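Local coordinates for endo-b-1,4-glucanase (Nasutitermes takasagoensis, PDB 1KS8), which probably hydrolyses internal beta-1,4-glucosidic linkages in cellulose and related beta-glucans, as a family 9 glycosyl hydrolase, at residues N286-Q289 with L295-I298. Residues are numbered along the deposited sequence; the frame is centred on the assembly and turned at random.
Sequences NNQQ and LLYI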
loop_
_atom_site.group_PDB
_atom_site.type_symbol
_atom_site.label_atom_id
_atom_site.label_comp_id
_atom_site.label_asym_id
_atom_site.label_seq_id
_atom_site.Cartn_x
_atom_site.Cartn_y
_atom_site.Cartn_z
ATOM N N ASN A 286 -1.930 23.353 -9.843
ATOM C CA ASN A 286 -1.396 24.581 -10.417
ATOM C C ASN A 286 0.116 24.727 -10.519
ATOM O O ASN A 286 0.610 25.315 -11.482
ATOM C CB ASN A 286 -1.935 25.787 -9.632
ATOM C CG ASN A 286 -3.441 25.926 -9.725
ATOM O OD1 ASN A 286 -4.078 26.485 -8.829
ATOM N ND2 ASN A 286 -4.018 25.438 -10.814
ATOM N N ASN A 287 0.860 24.193 -9.552
ATOM C CA ASN A 287 2.304 24.395 -9.560
ATOM C C ASN A 287 3.287 23.227 -9.526
ATOM O O ASN A 287 4.398 23.355 -10.041
ATOM C CB ASN A 287 2.656 25.366 -8.432
ATOM C CG ASN A 287 1.889 26.674 -8.533
ATOM O OD1 ASN A 287 1.068 26.999 -7.673
ATOM N ND2 ASN A 287 2.147 27.426 -9.593
ATOM N N GLN A 288 2.919 22.106 -8.913
ATOM C CA GLN A 288 3.836 20.963 -8.849
ATOM C C GLN A 288 4.395 20.623 -10.228
ATOM O O GLN A 288 3.671 20.654 -11.227
ATOM C CB GLN A 288 3.124 19.735 -8.271
ATOM C CG GLN A 288 3.944 18.444 -8.354
ATOM C CD GLN A 288 5.170 18.453 -7.452
ATOM O OE1 GLN A 288 6.226 17.928 -7.814
ATOM N NE2 GLN A 288 5.032 19.034 -6.267
ATOM N N GLN A 289 5.683 20.298 -10.278
ATOM C CA GLN A 289 6.324 19.948 -11.537
ATOM C C GLN A 289 5.573 18.812 -12.214
ATOM O O GLN A 289 5.148 17.856 -11.561
ATOM C CB GLN A 289 7.777 19.525 -11.310
ATOM C CG GLN A 289 8.466 19.047 -12.584
ATOM C CD GLN A 289 9.928 18.712 -12.383
ATOM O OE1 GLN A 289 10.540 18.034 -13.213
ATOM N NE2 GLN A 289 10.503 19.196 -11.289
ATOM N N LEU A 295 1.853 14.396 -16.500
ATOM C CA LEU A 295 1.972 13.581 -15.298
ATOM C C LEU A 295 2.641 14.347 -14.159
ATOM O O LEU A 295 3.675 14.982 -14.357
ATOM C CB LEU A 295 2.791 12.318 -15.590
ATOM C CG LEU A 295 3.076 11.406 -14.390
ATOM C CD1 LEU A 295 1.796 10.694 -13.982
ATOM C CD2 LEU A 295 4.157 10.393 -14.751
ATOM N N LEU A 296 2.044 14.301 -12.972
ATOM C CA LEU A 296 2.645 14.954 -11.813
ATOM C C LEU A 296 3.986 14.265 -11.584
ATOM O O LEU A 296 4.042 13.040 -11.505
ATOM C CB LEU A 296 1.774 14.756 -10.569
ATOM C CG LEU A 296 0.500 15.591 -10.437
ATOM C CD1 LEU A 296 -0.348 15.051 -9.296
ATOM C CD2 LEU A 296 0.869 17.046 -10.185
ATOM N N TYR A 297 5.066 15.033 -11.490
ATOM C CA TYR A 297 6.377 14.436 -11.255
ATOM C C TYR A 297 6.844 14.880 -9.879
ATOM O O TYR A 297 7.453 15.941 -9.718
ATOM C CB TYR A 297 7.380 14.860 -12.332
ATOM C CG TYR A 297 8.652 14.044 -12.297
ATOM C CD1 TYR A 297 9.754 14.457 -11.547
ATOM C CD2 TYR A 297 8.729 12.816 -12.959
ATOM C CE1 TYR A 297 10.900 13.665 -11.457
ATOM C CE2 TYR A 297 9.867 12.020 -12.874
ATOM C CZ TYR A 297 10.946 12.449 -12.121
ATOM O OH TYR A 297 12.062 11.646 -12.027
ATOM N N ILE A 298 6.547 14.047 -8.890
ATOM C CA ILE A 298 6.868 14.329 -7.500
ATOM C C ILE A 298 8.247 13.840 -7.057
ATOM O O ILE A 298 8.904 14.485 -6.241
ATOM C CB ILE A 298 5.753 13.740 -6.603
ATOM C CG1 ILE A 298 4.441 14.477 -6.900
ATOM C CG2 ILE A 298 6.123 13.858 -5.135
ATOM C CD1 ILE A 298 3.204 13.798 -6.366
#
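Gln289 and Tyr297 join two parts of the loop between helix 271-286 and helix 303-319 of the (alpha/alpha)6 barrel, a worked example of a backbone bond and side-chain packing joining two irregular segments. Tyr297 N donates to Gln289 O at 2.8 Å in a nearly straight bond (168° at the hydrogen). Beyond this link the Gln289 side chain, extended past CG, runs alongside Tyr297 in the same direction. Its amide plane is turned 29° from the ring, and the amide end comes near the Tyr297 ring. Tyr297 also touches Thr303 at the start of the next helix, while its neighbour Leu296 reaches Ala310 and Phe330 on helices 303-319 and 324-341, placing this part of the loop against both helices.

Gln288 makes the second group of contacts. Its CG stands anti to the backbone N, and a bend at chi2 (68°) folds the chain across Leu296 and Ile298, crossing each at roughly a right angle. The aliphatic part does the packing against Leu296, while Gln288 CD comes within 4.1 Å of Ile298 CG1. The amide, whose O and N may be interchanged, ends near the Tyr297 carbonyl. Cut back to an alanine here, the side chain would lose its reach, which is likely to open a gap beside Leu296 and Ile298 and leave the Tyr297 carbonyl without its amide neighbour. In the packing against Leu296, Leu296 CD2 lies 3.8 Å from Gln288 CG and 4.0 Å from Gln288 CB.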